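Long-range contacts in VP5 (Halorubrum pleomorphic virus 2, PDB 6QGI), which probably drives fusion between the envelope of this archaeal virus and the membrane of its host cell: residues N367-S372 against N402-H407; V380-A385 against E421-L426; T384-T389 against L413-T418; E388-D393 against H407-E412. All coordinates share one frame; numbering follows the deposited sequence.

Contact 1: N367-S372 against N402-H407; sequences NVTLTS and NGTWYH
Strands 367-370 and 405-407 run antiparallel, their directions 159° apart, and the tightest part of their contact is the pair Leu370 and Trp405. Leu370 N donates to Trp405 O at 2.7 Å, Trp405 N returns the bond to Leu370 O at 2.8 Å, and both donors lie in the carbonyl plane. At the next hydrogen-bonded pair the grip slackens: Val368 N reaches His407 O over 3.2 Å and from above the carbonyl plane. Leu370 and Trp405 send their side chains to the same face, CB against CB at 4.0 Å, and the indole carries on past the strand end so that its CE3 meets Ser372 C obliquely at 3.5 Å. Beyond them, Leu370 and Val368 pack onto Val380 and Leu382 of strand 378-384.

The side carrying Thr369 and Tyr406 is looser, and Asn367 and Thr404 border it. Thr369 CG2 crosses Thr404 CB at 3.8 Å, while Thr404 OG1 bonds to Thr400 OG1. Exposed Tyr406, its CG in the crowded position between backbone N and carbonyl carbon (chi1 73°), lies alongside Asn367, whose OD1 sits at the ring edge, 3.3 Å from CD2. Strand 405-408 is the middle strand of a small three-stranded sheet completed by 398-399. Main-chain bonds therefore do most of the holding, leaving Val368, Leu370 and the Trp405 indole on a largely apolar face, which also bears the His407 imidazole, while hydroxyls and an amide gather round the more exposed Tyr406 side.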
loop_
_atom_site.group_PDB
_atom_site.type_symbol
_atom_site.label_atom_id
_atom_site.label_comp_id
_atom_site.label_asym_id
_atom_site.label_seq_id
_atom_site.Cartn_x
_atom_site.Cartn_y
_atom_site.Cartn_z
ATOM N N ASN A 367 -25.147 -29.513 8.142
ATOM C CA ASN A 367 -24.569 -28.707 7.066
ATOM C C ASN A 367 -25.092 -27.256 7.109
ATOM O O ASN A 367 -26.206 -26.973 6.646
ATOM C CB ASN A 367 -24.841 -29.335 5.683
ATOM C CG ASN A 367 -23.796 -30.316 5.201
ATOM O OD1 ASN A 367 -22.646 -29.953 4.925
ATOM N ND2 ASN A 367 -24.185 -31.577 5.046
ATOM N N VAL A 368 -24.280 -26.343 7.681
ATOM C CA VAL A 368 -24.590 -24.910 7.737
ATOM C C VAL A 368 -24.102 -24.300 6.422
ATOM O O VAL A 368 -23.028 -24.665 5.955
ATOM C CB VAL A 368 -23.999 -24.192 8.980
ATOM C CG1 VAL A 368 -24.316 -22.702 8.949
ATOM C CG2 VAL A 368 -24.521 -24.813 10.273
ATOM N N THR A 369 -24.890 -23.394 5.822
ATOM C CA THR A 369 -24.555 -22.771 4.545
ATOM C C THR A 369 -24.448 -21.244 4.685
ATOM O O THR A 369 -25.299 -20.614 5.315
ATOM C CB THR A 369 -25.584 -23.197 3.480
ATOM O OG1 THR A 369 -25.617 -24.627 3.431
ATOM C CG2 THR A 369 -25.264 -22.653 2.088
ATOM N N LEU A 370 -23.372 -20.673 4.095
ATOM C CA LEU A 370 -23.062 -19.240 4.029
ATOM C C LEU A 370 -23.272 -18.742 2.605
ATOM O O LEU A 370 -22.886 -19.429 1.657
ATOM C CB LEU A 370 -21.619 -18.929 4.486
ATOM C CG LEU A 370 -21.183 -19.313 5.906
ATOM C CD1 LEU A 370 -19.762 -18.853 6.164
ATOM C CD2 LEU A 370 -22.110 -18.742 6.975
ATOM N N THR A 371 -23.881 -17.558 2.453
ATOM C CA THR A 371 -24.175 -16.996 1.133
ATOM C C THR A 371 -23.065 -16.021 0.658
ATOM O O THR A 371 -23.125 -15.543 -0.480
ATOM C CB THR A 371 -25.571 -16.363 1.116
ATOM O OG1 THR A 371 -25.706 -15.486 2.229
ATOM C CG2 THR A 371 -26.683 -17.407 1.147
ATOM N N SER A 372 -22.040 -15.775 1.502
ATOM C CA SER A 372 -20.873 -14.955 1.164
ATOM C C SER A 372 -19.600 -15.591 1.704
ATOM O O SER A 372 -19.625 -16.247 2.745
ATOM C CB SER A 372 -21.010 -13.525 1.680
ATOM O OG SER A 372 -22.053 -12.823 1.023
ATOM N N ASN A 402 -21.876 -22.519 -7.145
ATOM C CA ASN A 402 -23.069 -21.668 -7.115
ATOM C C ASN A 402 -23.014 -20.517 -6.064
ATOM O O ASN A 402 -24.040 -19.886 -5.788
ATOM C CB ASN A 402 -24.302 -22.546 -6.887
ATOM C CG ASN A 402 -24.649 -23.466 -8.048
ATOM O OD1 ASN A 402 -24.301 -23.221 -9.218
ATOM N ND2 ASN A 402 -25.360 -24.547 -7.753
ATOM N N GLY A 403 -21.822 -20.234 -5.536
ATOM C CA GLY A 403 -21.597 -19.153 -4.580
ATOM C C GLY A 403 -22.142 -19.351 -3.179
ATOM O O GLY A 403 -22.719 -18.424 -2.601
ATOM N N THR A 404 -21.935 -20.550 -2.612
ATOM C CA THR A 404 -22.352 -20.900 -1.249
ATOM C C THR A 404 -21.203 -21.605 -0.530
ATOM O O THR A 404 -20.356 -22.222 -1.181
ATOM C CB THR A 404 -23.636 -21.738 -1.233
ATOM O OG1 THR A 404 -23.565 -22.755 -2.228
ATOM C CG2 THR A 404 -24.885 -20.899 -1.429
ATOM N N TRP A 405 -21.149 -21.478 0.805
ATOM C CA TRP A 405 -20.084 -22.088 1.595
ATOM C C TRP A 405 -20.676 -22.963 2.688
ATOM O O TRP A 405 -21.378 -22.465 3.566
ATOM C CB TRP A 405 -19.140 -21.017 2.156
ATOM C CG TRP A 405 -18.244 -20.453 1.097
ATOM C CD1 TRP A 405 -16.995 -20.886 0.772
ATOM C CD2 TRP A 405 -18.581 -19.440 0.137
ATOM N NE1 TRP A 405 -16.506 -20.166 -0.293
ATOM C CE2 TRP A 405 -17.465 -19.283 -0.713
ATOM C CE3 TRP A 405 -19.704 -18.617 -0.063
ATOM C CZ2 TRP A 405 -17.445 -18.349 -1.757
ATOM C CZ3 TRP A 405 -19.691 -17.709 -1.110
ATOM C CH2 TRP A 405 -18.562 -17.563 -1.926
ATOM N N TYR A 406 -20.418 -24.278 2.608
ATOM C CA TYR A 406 -20.964 -25.235 3.564
ATOM C C TYR A 406 -19.887 -25.868 4.444
ATOM O O TYR A 406 -18.728 -25.942 4.054
ATOM C CB TYR A 406 -21.784 -26.329 2.843
ATOM C CG TYR A 406 -20.962 -27.341 2.072
ATOM C CD1 TYR A 406 -20.546 -27.077 0.767
ATOM C CD2 TYR A 406 -20.653 -28.583 2.616
ATOM C CE1 TYR A 406 -19.806 -28.014 0.043
ATOM C CE2 TYR A 406 -19.912 -29.524 1.906
ATOM C CZ TYR A 406 -19.491 -29.235 0.617
ATOM O OH TYR A 406 -18.746 -30.151 -0.083
ATOM N N HIS A 407 -20.295 -26.333 5.632
ATOM C CA HIS A 407 -19.449 -27.030 6.593
ATOM C C HIS A 407 -20.315 -27.916 7.478
ATOM O O HIS A 407 -21.310 -27.444 8.037
ATOM C CB HIS A 407 -18.606 -26.058 7.441
ATOM C CG HIS A 407 -17.766 -26.750 8.472
ATOM N ND1 HIS A 407 -16.628 -27.454 8.122
ATOM C CD2 HIS A 407 -17.953 -26.858 9.806
ATOM C CE1 HIS A 407 -16.150 -27.947 9.253
ATOM N NE2 HIS A 407 -16.907 -27.605 10.295
#

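Contact 2: V380-A385 against E421-L426; sequences VELNTA and ESARFL
Glu381 and Arg424 carry the side-chain part of this antiparallel pairing, lying side by side and pointing the same way. Glu381 OE1 is 3.0 Å from Arg424 NH1, yet it lies over a face of the guanidinium, with carboxylate and guanidinium planes 68° apart, so the salt bridge rests on charge alone and no N-H aims at the oxygen. The other oxygen, OE2, touches CD2 of Leu426 at 3.3 Å. Arg424 gets there by an extended chain that starts from the crowded position between backbone N and carbonyl carbon (chi1 78°).

Beneath them the backbone sets the spacing. Glu381 N donates to Arg424 O at 2.7 Å, nearly along the C=O axis, and Arg424 N returns a longer bond to Glu381 O. Asn383 N bonds to Ser422 O at 2.8 Å. Asn383 O then takes two donors, Glu421 N at 3.1 Å and, weakly, Ser422 N at 3.3 Å: a classic beta bulge.

One shell further out, Asn383 OD1 is held by Thr389 OG1, and the Glu381 side chain rests on Thr389 and Ala391 of strand 389-393. Val380, Leu382, Ala423 and Phe425 point to the opposite face, the Phe425 ring leading away from the 380-385 strand to meet Tyr375 edge-to-face; Trp356 packs on three of the four. The strand pair is thus two-sided, apolar on the Leu382/Ala423 face and polar on the Glu381/Arg424 face, and its ion pair is probably less directional than an in-plane one.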
loop_
_atom_site.group_PDB
_atom_site.type_symbol
_atom_site.label_atom_id
_atom_site.label_comp_id
_atom_site.label_asym_id
_atom_site.label_seq_id
_atom_site.Cartn_x
_atom_site.Cartn_y
_atom_site.Cartn_z
ATOM N N VAL A 380 -16.401 -17.838 11.393
ATOM C CA VAL A 380 -17.817 -17.483 11.526
ATOM C C VAL A 380 -18.370 -18.273 12.721
ATOM O O VAL A 380 -18.323 -19.504 12.727
ATOM C CB VAL A 380 -18.640 -17.679 10.219
ATOM C CG1 VAL A 380 -20.088 -17.225 10.402
ATOM C CG2 VAL A 380 -17.999 -16.940 9.044
ATOM N N GLU A 381 -18.813 -17.541 13.756
ATOM C CA GLU A 381 -19.374 -18.064 15.000
ATOM C C GLU A 381 -20.892 -18.021 14.907
ATOM O O GLU A 381 -21.498 -16.947 14.977
ATOM C CB GLU A 381 -18.858 -17.254 16.202
ATOM C CG GLU A 381 -18.798 -18.044 17.491
ATOM C CD GLU A 381 -18.531 -17.192 18.714
ATOM O OE1 GLU A 381 -19.502 -16.630 19.269
ATOM O OE2 GLU A 381 -17.351 -17.082 19.117
ATOM N N LEU A 382 -21.501 -19.186 14.700
ATOM C CA LEU A 382 -22.942 -19.296 14.531
ATOM C C LEU A 382 -23.644 -19.720 15.805
ATOM O O LEU A 382 -23.175 -20.612 16.513
ATOM C CB LEU A 382 -23.280 -20.264 13.396
ATOM C CG LEU A 382 -22.717 -19.887 12.033
ATOM C CD1 LEU A 382 -22.744 -21.045 11.110
ATOM C CD2 LEU A 382 -23.433 -18.707 11.442
ATOM N N ASN A 383 -24.777 -19.061 16.089
ATOM C CA ASN A 383 -25.628 -19.317 17.245
ATOM C C ASN A 383 -26.936 -19.942 16.769
ATOM O O ASN A 383 -27.767 -19.286 16.127
ATOM C CB ASN A 383 -25.867 -18.030 18.056
ATOM C CG ASN A 383 -24.639 -17.473 18.740
ATOM O OD1 ASN A 383 -23.665 -18.174 19.002
ATOM N ND2 ASN A 383 -24.654 -16.185 19.036
ATOM N N THR A 384 -27.083 -21.241 17.060
ATOM C CA THR A 384 -28.229 -22.066 16.683
ATOM C C THR A 384 -29.464 -21.703 17.539
ATOM O O THR A 384 -29.315 -21.090 18.601
ATOM C CB THR A 384 -27.861 -23.558 16.811
ATOM O OG1 THR A 384 -27.531 -23.835 18.165
ATOM C CG2 THR A 384 -26.689 -23.969 15.916
ATOM N N ALA A 385 -30.679 -22.096 17.066
ATOM C CA ALA A 385 -31.972 -21.877 17.732
ATOM C C ALA A 385 -32.029 -22.536 19.118
ATOM O O ALA A 385 -32.692 -22.006 20.009
ATOM C CB ALA A 385 -33.105 -22.405 16.865
ATOM N N GLU A 421 -30.108 -18.432 14.209
ATOM C CA GLU A 421 -30.779 -17.211 14.653
ATOM C C GLU A 421 -29.828 -16.024 14.620
ATOM O O GLU A 421 -30.238 -14.927 14.234
ATOM C CB GLU A 421 -31.363 -17.389 16.068
ATOM C CG GLU A 421 -32.472 -18.427 16.169
ATOM C CD GLU A 421 -33.689 -18.212 15.288
ATOM O OE1 GLU A 421 -34.173 -17.060 15.200
ATOM O OE2 GLU A 421 -34.172 -19.206 14.699
ATOM N N SER A 422 -28.560 -16.244 15.020
ATOM C CA SER A 422 -27.512 -15.223 15.059
ATOM C C SER A 422 -26.185 -15.763 14.527
ATOM O O SER A 422 -25.919 -16.960 14.629
ATOM C CB SER A 422 -27.321 -14.716 16.487
ATOM O OG SER A 422 -28.537 -14.250 17.050
ATOM N N ALA A 423 -25.347 -14.869 13.974
ATOM C CA ALA A 423 -24.021 -15.183 13.437
ATOM C C ALA A 423 -23.122 -13.959 13.473
ATOM O O ALA A 423 -23.602 -12.845 13.256
ATOM C CB ALA A 423 -24.141 -15.684 12.013
ATOM N N ARG A 424 -21.821 -14.163 13.745
ATOM C CA ARG A 424 -20.819 -13.094 13.787
ATOM C C ARG A 424 -19.436 -13.638 13.419
ATOM O O ARG A 424 -19.190 -14.834 13.581
ATOM C CB ARG A 424 -20.788 -12.385 15.163
ATOM C CG ARG A 424 -20.062 -13.124 16.294
ATOM C CD ARG A 424 -19.729 -12.178 17.432
ATOM N NE ARG A 424 -18.595 -12.637 18.238
ATOM C CZ ARG A 424 -18.705 -13.328 19.370
ATOM N NH1 ARG A 424 -19.902 -13.662 19.839
ATOM N NH2 ARG A 424 -17.621 -13.689 20.041
ATOM N N PHE A 425 -18.538 -12.768 12.928
ATOM C CA PHE A 425 -17.179 -13.180 12.590
ATOM C C PHE A 425 -16.180 -12.548 13.559
ATOM O O PHE A 425 -16.388 -11.431 14.035
ATOM C CB PHE A 425 -16.819 -12.877 11.120
ATOM C CG PHE A 425 -16.555 -11.432 10.769
ATOM C CD1 PHE A 425 -17.580 -10.611 10.315
ATOM C CD2 PHE A 425 -15.270 -10.903 10.843
ATOM C CE1 PHE A 425 -17.332 -9.278 9.979
ATOM C CE2 PHE A 425 -15.024 -9.572 10.509
ATOM C CZ PHE A 425 -16.057 -8.768 10.078
ATOM N N LEU A 426 -15.105 -13.283 13.855
ATOM C CA LEU A 426 -14.010 -12.861 14.735
ATOM C C LEU A 426 -12.709 -13.501 14.257
ATOM O O LEU A 426 -12.761 -14.526 13.586
ATOM C CB LEU A 426 -14.295 -13.197 16.221
ATOM C CG LEU A 426 -14.577 -14.663 16.602
ATOM C CD1 LEU A 426 -13.295 -15.427 16.872
ATOM C CD2 LEU A 426 -15.393 -14.728 17.841
#

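Contact 3: T384-T389 against L413-T418; sequences TAANET and LETDIT
Leu413 opens the contact by crossing the Glu388 side chain obliquely, its CD2 3.8 Å from Glu388 CB, and the same methyl meets Thr384 CG2 tip to tip at 4.0 Å. Glu414 follows with its CB 3.4 Å from Glu388 OE2. Its own carboxylate bends back at chi2, which leaves Glu414 OE1 only 4.3 Å from Glu388 OE2; two like charges this close would tend to raise the affinity of one of them for a proton. Thr415 may offset part of that charge: its OG1, set between backbone N and carbonyl carbon (chi1 58°), gives a weak hydrogen bond to Glu388 OE1 at 3.0 Å, and also lies 3.6 Å from Ala386 CB.

What all three residues lean on is the tip of a beta hairpin. Strands 378-384 and 389-393 are joined by residues 385-388, with a type I turn from Thr384 to Asn387 and a backbone bond from Thr384 N to Glu388 O; Glu388, just after the turn, extends its chain toward the 413-418 loop.

Thr418 comes last, where the loop feeds strand 418-427. Its CG2 crosses the Thr384 side chain at about a right angle, 3.9 Å from Thr384 CG2. With Thr418 OG1 anti to the backbone N (chi1 -177°), the hydroxyl oxygen comes to lie 3.5 Å from Ala385 CB, and the Thr418 backbone itself bonds to Val363.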
loop_
_atom_site.group_PDB
_atom_site.type_symbol
_atom_site.label_atom_id
_atom_site.label_comp_id
_atom_site.label_asym_id
_atom_site.label_seq_id
_atom_site.Cartn_x
_atom_site.Cartn_y
_atom_site.Cartn_z
ATOM N N THR A 384 -27.083 -21.241 17.060
ATOM C CA THR A 384 -28.229 -22.066 16.683
ATOM C C THR A 384 -29.464 -21.703 17.539
ATOM O O THR A 384 -29.315 -21.090 18.601
ATOM C CB THR A 384 -27.861 -23.558 16.811
ATOM O OG1 THR A 384 -27.531 -23.835 18.165
ATOM C CG2 THR A 384 -26.689 -23.969 15.916
ATOM N N ALA A 385 -30.679 -22.096 17.066
ATOM C CA ALA A 385 -31.972 -21.877 17.732
ATOM C C ALA A 385 -32.029 -22.536 19.118
ATOM O O ALA A 385 -32.692 -22.006 20.009
ATOM C CB ALA A 385 -33.105 -22.405 16.865
ATOM N N ALA A 386 -31.303 -23.663 19.302
ATOM C CA ALA A 386 -31.201 -24.405 20.562
ATOM C C ALA A 386 -30.054 -23.864 21.457
ATOM O O ALA A 386 -29.559 -24.575 22.341
ATOM C CB ALA A 386 -31.000 -25.886 20.272
ATOM N N ASN A 387 -29.666 -22.587 21.231
ATOM C CA ASN A 387 -28.630 -21.805 21.920
ATOM C C ASN A 387 -27.249 -22.511 21.920
ATOM O O ASN A 387 -26.499 -22.431 22.899
ATOM C CB ASN A 387 -29.081 -21.401 23.336
ATOM C CG ASN A 387 -30.078 -20.258 23.334
ATOM O OD1 ASN A 387 -30.217 -19.501 22.363
ATOM N ND2 ASN A 387 -30.792 -20.093 24.430
ATOM N N GLU A 388 -26.898 -23.135 20.784
ATOM C CA GLU A 388 -25.602 -23.790 20.606
ATOM C C GLU A 388 -24.716 -22.869 19.765
ATOM O O GLU A 388 -25.125 -22.429 18.687
ATOM C CB GLU A 388 -25.740 -25.184 19.959
ATOM C CG GLU A 388 -26.591 -26.182 20.732
ATOM C CD GLU A 388 -26.884 -27.496 20.027
ATOM O OE1 GLU A 388 -26.797 -27.544 18.779
ATOM O OE2 GLU A 388 -27.224 -28.477 20.725
ATOM N N THR A 389 -23.526 -22.542 20.286
ATOM C CA THR A 389 -22.570 -21.651 19.630
ATOM C C THR A 389 -21.387 -22.460 19.098
ATOM O O THR A 389 -20.764 -23.211 19.856
ATOM C CB THR A 389 -22.133 -20.549 20.602
ATOM O OG1 THR A 389 -23.293 -19.845 21.059
ATOM C CG2 THR A 389 -21.137 -19.574 19.980
ATOM N N LEU A 413 -22.264 -30.385 17.136
ATOM C CA LEU A 413 -23.646 -30.134 17.548
ATOM C C LEU A 413 -24.338 -31.367 18.141
ATOM O O LEU A 413 -23.957 -32.507 17.864
ATOM C CB LEU A 413 -24.489 -29.613 16.371
ATOM C CG LEU A 413 -24.221 -28.194 15.857
ATOM C CD1 LEU A 413 -25.020 -27.918 14.604
ATOM C CD2 LEU A 413 -24.520 -27.133 16.903
ATOM N N GLU A 414 -25.380 -31.107 18.950
ATOM C CA GLU A 414 -26.242 -32.101 19.597
ATOM C C GLU A 414 -27.589 -32.148 18.870
ATOM O O GLU A 414 -28.243 -33.193 18.830
ATOM C CB GLU A 414 -26.431 -31.765 21.086
ATOM C CG GLU A 414 -25.311 -32.231 22.005
ATOM C CD GLU A 414 -23.883 -31.830 21.678
ATOM O OE1 GLU A 414 -23.620 -30.615 21.532
ATOM O OE2 GLU A 414 -23.023 -32.735 21.574
ATOM N N THR A 415 -27.991 -30.995 18.298
ATOM C CA THR A 415 -29.201 -30.814 17.495
ATOM C C THR A 415 -28.719 -30.358 16.112
ATOM O O THR A 415 -28.535 -29.161 15.870
ATOM C CB THR A 415 -30.203 -29.849 18.182
ATOM O OG1 THR A 415 -29.572 -28.591 18.414
ATOM C CG2 THR A 415 -30.759 -30.402 19.490
ATOM N N ASP A 416 -28.425 -31.337 15.237
ATOM C CA ASP A 416 -27.929 -31.113 13.876
ATOM C C ASP A 416 -28.968 -30.386 13.020
ATOM O O ASP A 416 -28.618 -29.486 12.269
ATOM C CB ASP A 416 -27.521 -32.449 13.224
ATOM C CG ASP A 416 -28.602 -33.519 13.112
ATOM O OD1 ASP A 416 -29.668 -33.363 13.744
ATOM O OD2 ASP A 416 -28.373 -34.517 12.402
ATOM N N ILE A 417 -30.253 -30.762 13.145
ATOM C CA ILE A 417 -31.332 -30.115 12.410
ATOM C C ILE A 417 -31.812 -28.956 13.271
ATOM O O ILE A 417 -32.360 -29.182 14.353
ATOM C CB ILE A 417 -32.466 -31.107 12.024
ATOM C CG1 ILE A 417 -31.914 -32.322 11.235
ATOM C CG2 ILE A 417 -33.557 -30.372 11.213
ATOM C CD1 ILE A 417 -32.847 -33.515 11.121
ATOM N N THR A 418 -31.547 -27.712 12.818
ATOM C CA THR A 418 -31.906 -26.483 13.537
ATOM C C THR A 418 -31.921 -25.270 12.576
ATOM O O THR A 418 -31.742 -25.444 11.372
ATOM C CB THR A 418 -30.955 -26.270 14.757
ATOM O OG1 THR A 418 -31.354 -25.113 15.496
ATOM C CG2 THR A 418 -29.474 -26.186 14.374
#

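Contact 4: E388-D393 against H407-E412; sequences ETVAVD and HDVSPE. With NAG (2-acetamido-2-deoxy-beta-D-glucopyranose), chain B.
Strand 389-393 and residues 407-412 stay too far apart to pair: the CA atoms of Val390 and Glu412 are 7.3 Å apart and those of Val392 and His407 8.0 Å, and no hydrogen bond joins the two segments. The first is a plain extended strand whose alternation aims Val390 and Val392 at the other segment, with Ala391 turned away. The second ends its strand at Asp408 and curls into a turn with helical backbone angles at 410-412, closed by a weak bond from Glu412 N to Val409 O. The second strand of the 378-384/389-393 hairpin is thereby packed, without pairing, against the end of strand 405-408 and the turn after it.

Side chains fill the gap. CG1 of Val392 sits over one face of the His407 ring, 3.7 Å from its centroid and 17° off the normal, a CH-pi contact, while Val392 CG2 comes 3.5 Å from His407 CD2 at the ring's rim. The imidazole reaches this spot with CG anti to the backbone N (chi1 178°), and a weak bond from ND1 to Asn396 O helps fix its turn. Val390 CG1 meets Val409 CG1 tip to tip at 3.6 Å and also lies 3.4 Å from Glu412 OE1.

Asp393 OD2 accepts a weak 3.3 Å hydrogen bond from O3 of the NAG linked to Asn396, which places the sugar beside the end of the strand. Valine methyls make this a van der Waals contact without a hydrogen bond across it, in which the imidazole offers its face to a methyl and the Glu412 carboxylate lies at the more exposed end.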
loop_
_atom_site.group_PDB
_atom_site.type_symbol
_atom_site.label_atom_id
_atom_site.label_comp_id
_atom_site.label_asym_id
_atom_site.label_seq_id
_atom_site.Cartn_x
_atom_site.Cartn_y
_atom_site.Cartn_z
ATOM N N GLU A 388 -26.898 -23.135 20.784
ATOM C CA GLU A 388 -25.602 -23.790 20.606
ATOM C C GLU A 388 -24.716 -22.869 19.765
ATOM O O GLU A 388 -25.125 -22.429 18.687
ATOM C CB GLU A 388 -25.740 -25.184 19.959
ATOM C CG GLU A 388 -26.591 -26.182 20.732
ATOM C CD GLU A 388 -26.884 -27.496 20.027
ATOM O OE1 GLU A 388 -26.797 -27.544 18.779
ATOM O OE2 GLU A 388 -27.224 -28.477 20.725
ATOM N N THR A 389 -23.526 -22.542 20.286
ATOM C CA THR A 389 -22.570 -21.651 19.630
ATOM C C THR A 389 -21.387 -22.460 19.098
ATOM O O THR A 389 -20.764 -23.211 19.856
ATOM C CB THR A 389 -22.133 -20.549 20.602
ATOM O OG1 THR A 389 -23.293 -19.845 21.059
ATOM C CG2 THR A 389 -21.137 -19.574 19.980
ATOM N N VAL A 390 -21.100 -22.320 17.787
ATOM C CA VAL A 390 -19.995 -23.020 17.120
ATOM C C VAL A 390 -19.266 -22.060 16.153
ATOM O O VAL A 390 -19.906 -21.397 15.334
ATOM C CB VAL A 390 -20.451 -24.321 16.388
ATOM C CG1 VAL A 390 -19.272 -25.010 15.700
ATOM C CG2 VAL A 390 -21.150 -25.294 17.337
ATOM N N ALA A 391 -17.922 -22.011 16.254
ATOM C CA ALA A 391 -17.050 -21.201 15.404
ATOM C C ALA A 391 -16.328 -22.094 14.389
ATOM O O ALA A 391 -15.789 -23.141 14.760
ATOM C CB ALA A 391 -16.045 -20.439 16.255
ATOM N N VAL A 392 -16.360 -21.703 13.104
ATOM C CA VAL A 392 -15.729 -22.443 12.005
ATOM C C VAL A 392 -14.771 -21.501 11.269
ATOM O O VAL A 392 -15.196 -20.438 10.814
ATOM C CB VAL A 392 -16.769 -23.080 11.034
ATOM C CG1 VAL A 392 -16.083 -23.854 9.909
ATOM C CG2 VAL A 392 -17.758 -23.975 11.777
ATOM N N ASP A 393 -13.490 -21.898 11.143
ATOM C CA ASP A 393 -12.453 -21.115 10.464
ATOM C C ASP A 393 -12.718 -21.053 8.959
ATOM O O ASP A 393 -13.291 -21.989 8.396
ATOM C CB ASP A 393 -11.059 -21.693 10.745
ATOM C CG ASP A 393 -10.730 -21.902 12.216
ATOM O OD1 ASP A 393 -11.235 -21.125 13.059
ATOM O OD2 ASP A 393 -9.964 -22.837 12.524
ATOM N N HIS A 407 -20.295 -26.333 5.632
ATOM C CA HIS A 407 -19.449 -27.030 6.593
ATOM C C HIS A 407 -20.315 -27.916 7.478
ATOM O O HIS A 407 -21.310 -27.444 8.037
ATOM C CB HIS A 407 -18.606 -26.058 7.441
ATOM C CG HIS A 407 -17.766 -26.750 8.472
ATOM N ND1 HIS A 407 -16.628 -27.454 8.122
ATOM C CD2 HIS A 407 -17.953 -26.858 9.806
ATOM C CE1 HIS A 407 -16.150 -27.947 9.253
ATOM N NE2 HIS A 407 -16.907 -27.605 10.295
ATOM N N ASP A 408 -19.937 -29.198 7.603
ATOM C CA ASP A 408 -20.662 -30.155 8.433
ATOM C C ASP A 408 -20.337 -29.885 9.906
ATOM O O ASP A 408 -19.237 -30.191 10.372
ATOM C CB ASP A 408 -20.330 -31.606 8.022
ATOM C CG ASP A 408 -21.208 -32.677 8.648
ATOM O OD1 ASP A 408 -22.364 -32.363 9.016
ATOM O OD2 ASP A 408 -20.749 -33.835 8.746
ATOM N N VAL A 409 -21.292 -29.269 10.615
ATOM C CA VAL A 409 -21.156 -28.894 12.023
ATOM C C VAL A 409 -21.825 -29.961 12.930
ATOM O O VAL A 409 -21.918 -29.766 14.144
ATOM C CB VAL A 409 -21.734 -27.462 12.276
ATOM C CG1 VAL A 409 -21.447 -26.982 13.694
ATOM C CG2 VAL A 409 -21.192 -26.450 11.271
ATOM N N SER A 410 -22.245 -31.105 12.351
ATOM C CA SER A 410 -22.905 -32.178 13.098
ATOM C C SER A 410 -22.018 -32.774 14.229
ATOM O O SER A 410 -22.583 -33.019 15.305
ATOM C CB SER A 410 -23.387 -33.281 12.162
ATOM O OG SER A 410 -22.331 -33.911 11.459
ATOM N N PRO A 411 -20.668 -32.960 14.069
ATOM C CA PRO A 411 -19.877 -33.512 15.183
ATOM C C PRO A 411 -19.864 -32.615 16.419
ATOM O O PRO A 411 -19.889 -33.134 17.535
ATOM C CB PRO A 411 -18.472 -33.641 14.591
ATOM C CG PRO A 411 -18.691 -33.692 13.103
ATOM C CD PRO A 411 -19.797 -32.731 12.893
ATOM N N GLU A 412 -19.830 -31.284 16.222
ATOM C CA GLU A 412 -19.798 -30.301 17.309
ATOM C C GLU A 412 -21.204 -29.980 17.858
ATOM O O GLU A 412 -21.317 -29.382 18.935
ATOM C CB GLU A 412 -19.097 -29.006 16.862
ATOM C CG GLU A 412 -17.601 -29.169 16.632
ATOM C CD GLU A 412 -16.899 -27.998 15.972
ATOM O OE1 GLU A 412 -17.277 -27.636 14.833
ATOM O OE2 GLU A 412 -15.949 -27.458 16.583
HETATM C C1 NAG B . -9.722 -26.403 10.396
HETATM C C2 NAG B . -8.962 -25.402 11.259
HETATM C C3 NAG B . -7.892 -26.009 12.178
HETATM C C4 NAG B . -8.354 -27.348 12.748
HETATM C C5 NAG B . -8.827 -28.255 11.616
HETATM C C6 NAG B . -9.221 -29.645 12.067
HETATM C C7 NAG B . -8.511 -24.100 9.136
HETATM C C8 NAG B . -8.257 -22.701 8.653
HETATM N N2 NAG B . -8.394 -24.293 10.485
HETATM O O3 NAG B . -7.640 -25.110 13.252
HETATM O O4 NAG B . -7.284 -27.960 13.465
HETATM O O5 NAG B . -9.984 -27.672 11.001
HETATM O O6 NAG B . -9.461 -30.498 10.954
HETATM O O7 NAG B . -8.787 -25.000 8.355
#

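How the contacts relate
From the N terminus, segment 367-372 comes first and waits some 30 residues for segment 402-407, closing contact 1. Strand 378-384 follows and is the next to wait, pairing with 418-427 in contact 2; the segments of these two contacts alternate along the chain, so their loops cross. The hairpin tip 384-389 meets 413-418 in contact 3, and 388-393 meets 407-412 in contact 4, whose loop falls wholly within that of contact 2. Contact 1 crosses contacts 3 and 4 as well, sharing His407 with the latter. Val368 touches Val409, and Leu413 touches Val390. Together they tie the small sheet of strands 367-370, 405-408 and 398-399 to the 378-384/389-393 hairpin and strand 418-427.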